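PDB 3KZW: cytosol aminopeptidase from Staphylococcus aureus subsp. aureus, which probably removes N-terminal amino acids, leucine among them, from peptides as a metal-dependent leucyl aminopeptidase of the cytosol. Local coordinates for residues W115-L118 with F119-I122; I436-T439 with E440-S443. All blocks are in the same frame, centred on the assembly; numbering follows the deposited sequence.

Contact 1: residues W115-L118 with F119-I122; sequences WGHL and FQYI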
loop_
_atom_site.group_PDB
_atom_site.type_symbol
_atom_site.label_atom_id
_atom_site.label_comp_id
_atom_site.label_asym_id
_atom_site.label_seq_id
_atom_site.Cartn_x
_atom_site.Cartn_y
_atom_site.Cartn_z
ATOM N N TRP A 115 13.202 43.502 -8.329
ATOM C CA TRP A 115 13.472 43.998 -6.976
ATOM C C TRP A 115 13.860 42.862 -6.032
ATOM O O TRP A 115 14.732 43.027 -5.175
ATOM C CB TRP A 115 12.268 44.760 -6.411
ATOM C CG TRP A 115 11.972 46.062 -7.096
ATOM C CD1 TRP A 115 10.839 46.383 -7.793
ATOM C CD2 TRP A 115 12.814 47.223 -7.144
ATOM N NE1 TRP A 115 10.926 47.667 -8.273
ATOM C CE2 TRP A 115 12.126 48.206 -7.892
ATOM C CE3 TRP A 115 14.084 47.527 -6.631
ATOM C CZ2 TRP A 115 12.665 49.474 -8.138
ATOM C CZ3 TRP A 115 14.620 48.788 -6.879
ATOM C CH2 TRP A 115 13.908 49.744 -7.626
ATOM N N GLY A 116 13.211 41.711 -6.203
ATOM C CA GLY A 116 13.464 40.530 -5.387
ATOM C C GLY A 116 14.905 40.066 -5.435
ATOM O O GLY A 116 15.567 39.983 -4.401
ATOM N N HIS A 117 15.393 39.777 -6.637
ATOM C CA HIS A 117 16.770 39.318 -6.816
ATOM C C HIS A 117 17.803 40.369 -6.406
ATOM O O HIS A 117 18.870 40.028 -5.887
ATOM C CB HIS A 117 17.023 38.857 -8.254
ATOM C CG HIS A 117 16.389 37.543 -8.593
ATOM N ND1 HIS A 117 16.137 37.154 -9.890
ATOM C CD2 HIS A 117 15.944 36.535 -7.805
ATOM C CE1 HIS A 117 15.570 35.961 -9.889
ATOM N NE2 HIS A 117 15.440 35.563 -8.635
ATOM N N LEU A 118 17.475 41.641 -6.636
ATOM C CA LEU A 118 18.354 42.752 -6.276
ATOM C C LEU A 118 18.571 42.844 -4.768
ATOM O O LEU A 118 19.708 42.792 -4.307
ATOM C CB LEU A 118 17.809 44.079 -6.818
ATOM C CG LEU A 118 18.614 45.349 -6.502
ATOM C CD1 LEU A 118 19.979 45.328 -7.185
ATOM C CD2 LEU A 118 17.837 46.592 -6.887
ATOM N N PHE A 119 17.481 42.970 -4.010
ATOM C CA PHE A 119 17.560 43.099 -2.552
ATOM C C PHE A 119 18.150 41.860 -1.870
ATOM O O PHE A 119 18.796 41.969 -0.827
ATOM C CB PHE A 119 16.194 43.451 -1.952
ATOM C CG PHE A 119 15.693 44.819 -2.334
ATOM C CD1 PHE A 119 16.510 45.943 -2.204
ATOM C CD2 PHE A 119 14.397 44.989 -2.805
ATOM C CE1 PHE A 119 16.042 47.208 -2.555
ATOM C CE2 PHE A 119 13.922 46.253 -3.156
ATOM C CZ PHE A 119 14.746 47.361 -3.030
ATOM N N GLN A 120 17.929 40.691 -2.469
ATOM C CA GLN A 120 18.535 39.445 -1.994
ATOM C C GLN A 120 20.049 39.464 -2.171
ATOM O O GLN A 120 20.783 39.003 -1.298
ATOM C CB GLN A 120 17.935 38.236 -2.714
ATOM C CG GLN A 120 16.578 37.811 -2.174
ATOM C CD GLN A 120 15.908 36.745 -3.019
ATOM O OE1 GLN A 120 16.426 36.340 -4.061
ATOM N NE2 GLN A 120 14.743 36.286 -2.574
ATOM N N TYR A 121 20.506 40.001 -3.301
ATOM C CA TYR A 121 21.935 40.153 -3.561
ATOM C C TYR A 121 22.565 41.163 -2.601
ATOM O O TYR A 121 23.632 40.909 -2.038
ATOM C CB TYR A 121 22.193 40.557 -5.017
ATOM C CG TYR A 121 23.665 40.642 -5.358
ATOM C CD1 TYR A 121 24.399 39.495 -5.646
ATOM C CD2 TYR A 121 24.326 41.870 -5.380
ATOM C CE1 TYR A 121 25.753 39.564 -5.951
ATOM C CE2 TYR A 121 25.685 41.952 -5.682
ATOM C CZ TYR A 121 26.390 40.795 -5.968
ATOM O OH TYR A 121 27.733 40.869 -6.267
ATOM N N ILE A 122 21.890 42.298 -2.417
ATOM C CA ILE A 122 22.337 43.354 -1.510
ATOM C C ILE A 122 22.556 42.822 -0.093
ATOM O O ILE A 122 23.576 43.121 0.529
ATOM C CB ILE A 122 21.336 44.559 -1.492
ATOM C CG1 ILE A 122 21.197 45.201 -2.880
ATOM C CG2 ILE A 122 21.739 45.610 -0.458
ATOM C CD1 ILE A 122 22.510 45.593 -3.554
#
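Trp115 and Phe119 sit one turn apart on the alpha-helix 108-124 of the N-terminal domain, and their side chains run alongside each other in the same direction. Both leave the backbone with CG anti to the carbonyl carbon, which sends the two rings out on the same flank of the helix. Their planes are nearly parallel, 14° apart, but slid so far that the centroid of the six-membered ring of Trp115 lies 5.6 Å from that of the Phe119 ring and the two overlap little. The touch is therefore local, Trp115 CE3 meeting Phe119 CZ at 3.7 Å. Helix 144-157 packs on this aromatic pair through Cys151, and Phe137 stacks on the indole.

A second apolar ridge, Leu118 with Ile122, faces Ile41, so Leu118 and Ile122 meet strand 39-45 while Trp115 and Phe119 meet helix 144-157. Within the ridge the contact is loose, 4.4 Å between Leu118 CD1 and Ile122 CD1.

The backbone supplies four consecutive i to i+4 hydrogen bonds; the one from Phe119 N to Trp115 O, 3.0 Å long, is almost straight at 175°.

On the polar flank, His117 and Gln120 lean on each other without pairing, each being anchored elsewhere: His117 ND1 bonds to Gly79 O, and Gln120 NE2 to the carbonyls of Ser493 and Ala158. The amide and imidazole planes are 44° apart, with Gln120 OE1 at the ring's edge, in its plane and 3.8 Å from His117 CD2.

Contact 2: residues I436-T439 with E440-S443; sequences ITAT and ERAS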
loop_
_atom_site.group_PDB
_atom_site.type_symbol
_atom_site.label_atom_id
_atom_site.label_comp_id
_atom_site.label_asym_id
_atom_site.label_seq_id
_atom_site.Cartn_x
_atom_site.Cartn_y
_atom_site.Cartn_z
ATOM N N ILE A 436 -19.635 25.022 -6.485
ATOM C CA ILE A 436 -20.466 24.352 -5.486
ATOM C C ILE A 436 -21.836 24.146 -6.124
ATOM O O ILE A 436 -22.576 25.110 -6.344
ATOM C CB ILE A 436 -20.623 25.175 -4.185
ATOM C CG1 ILE A 436 -19.259 25.553 -3.600
ATOM C CG2 ILE A 436 -21.445 24.397 -3.163
ATOM C CD1 ILE A 436 -19.324 26.618 -2.512
ATOM N N THR A 437 -22.169 22.894 -6.427
ATOM C CA THR A 437 -23.423 22.577 -7.109
ATOM C C THR A 437 -24.459 21.952 -6.173
ATOM O O THR A 437 -24.203 21.770 -4.981
ATOM C CB THR A 437 -23.202 21.647 -8.325
ATOM O OG1 THR A 437 -22.873 20.328 -7.873
ATOM C CG2 THR A 437 -22.094 22.180 -9.229
ATOM N N ALA A 438 -25.626 21.627 -6.728
ATOM C CA ALA A 438 -26.698 20.963 -5.989
ATOM C C ALA A 438 -26.236 19.636 -5.385
ATOM O O ALA A 438 -26.692 19.250 -4.307
ATOM C CB ALA A 438 -27.902 20.751 -6.890
ATOM N N THR A 439 -25.331 18.953 -6.086
ATOM C CA THR A 439 -24.735 17.702 -5.622
ATOM C C THR A 439 -24.095 17.862 -4.242
ATOM O O THR A 439 -24.381 17.087 -3.327
ATOM C CB THR A 439 -23.687 17.179 -6.635
ATOM O OG1 THR A 439 -24.326 16.916 -7.888
ATOM C CG2 THR A 439 -23.015 15.897 -6.135
ATOM N N GLU A 440 -23.242 18.876 -4.108
ATOM C CA GLU A 440 -22.501 19.120 -2.871
ATOM C C GLU A 440 -23.399 19.643 -1.758
ATOM O O GLU A 440 -23.223 19.280 -0.594
ATOM C CB GLU A 440 -21.341 20.086 -3.114
ATOM C CG GLU A 440 -20.151 19.468 -3.821
ATOM C CD GLU A 440 -20.386 19.240 -5.304
ATOM O OE1 GLU A 440 -21.116 20.038 -5.934
ATOM O OE2 GLU A 440 -19.833 18.259 -5.841
ATOM N N ARG A 441 -24.358 20.492 -2.120
ATOM C CA ARG A 441 -25.338 21.017 -1.166
ATOM C C ARG A 441 -26.202 19.910 -0.558
ATOM O O ARG A 441 -26.639 20.015 0.590
ATOM C CB ARG A 441 -26.210 22.098 -1.817
ATOM C CG ARG A 441 -25.740 23.510 -1.520
ATOM C CD ARG A 441 -26.567 24.568 -2.235
ATOM N NE ARG A 441 -25.949 24.984 -3.493
ATOM C CZ ARG A 441 -26.466 24.767 -4.698
ATOM N NH1 ARG A 441 -27.632 24.148 -4.831
ATOM N NH2 ARG A 441 -25.817 25.182 -5.774
ATOM N N ALA A 442 -26.429 18.851 -1.331
ATOM C CA ALA A 442 -27.200 17.701 -0.873
ATOM C C ALA A 442 -26.354 16.699 -0.093
ATOM O O ALA A 442 -26.816 16.141 0.902
ATOM C CB ALA A 442 -27.878 17.016 -2.048
ATOM N N SER A 443 -25.118 16.474 -0.539
ATOM C CA SER A 443 -24.286 15.409 0.021
ATOM C C SER A 443 -23.726 15.702 1.413
ATOM O O SER A 443 -23.339 14.776 2.130
ATOM C CB SER A 443 -23.168 15.008 -0.948
ATOM O OG SER A 443 -22.234 16.056 -1.110
#
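Thr437 and Glu440 make a helix-start contact where the chain enters the short helix 438-443 of the catalytic domain, against helix 461-470 and at the border with a second subunit. Thr437 is the N-cap, and Glu440 folds back to meet it. The glutamate chain bends at chi2 (75°), which returns its carboxylate to the first turn. There Glu440 OE1 is gripped twice by one residue: Thr437 N approaches it nearly along the C-O axis at 3.1 Å, while Thr437 OG1 donates from the syn side at 2.6 Å. Thr437 OG1 also accepts a weak capping bond from Thr439 N. The other oxygen, Glu440 OE2, forms a salt bridge with Lys405 of the second subunit, whose Asp404 bonds Thr439 OG1; both carboxylate oxygens are thus engaged, which would probably favour the ionised form.

Arg441 wraps round the other flank of the helix start. Its guanidinium lays one face over the backbone of Thr437, with Thr437 C 3.5 Å above the plane and displaced toward the rim, and NH2 gives a weak bond to Ile436 O.

Main-chain bonds carry the turn onward, from Arg441 N to Thr437 O (3.1 Å) and from Ser443 N to Thr439 O (2.9 Å). Glu440 OE1 taking Thr437 N, with Thr437 OG1 capping Thr439 N, makes the capping box characteristic of helix N-termini, its glutamate here also serving the subunit interface.

Overall arrangement
From the N terminus, the chain first builds the N-terminal domain, where contact 1 joins successive turns of helix 108-124 in contact with strand 39-45 and helix 144-157. It then passes into the catalytic domain, whose later part holds contact 2, at the start of helix 438-443 just after strand 431-433. Each contact lies within one continuous segment, so neither closes a long loop, and they follow in series without nesting or crossing. The centres of contact 1 and contact 2 are about 47 Å apart, and the two lie on opposite sides of the chain's centre. Contact 1 is internal to its subunit, whereas contact 2 reaches a second subunit of the hexamer.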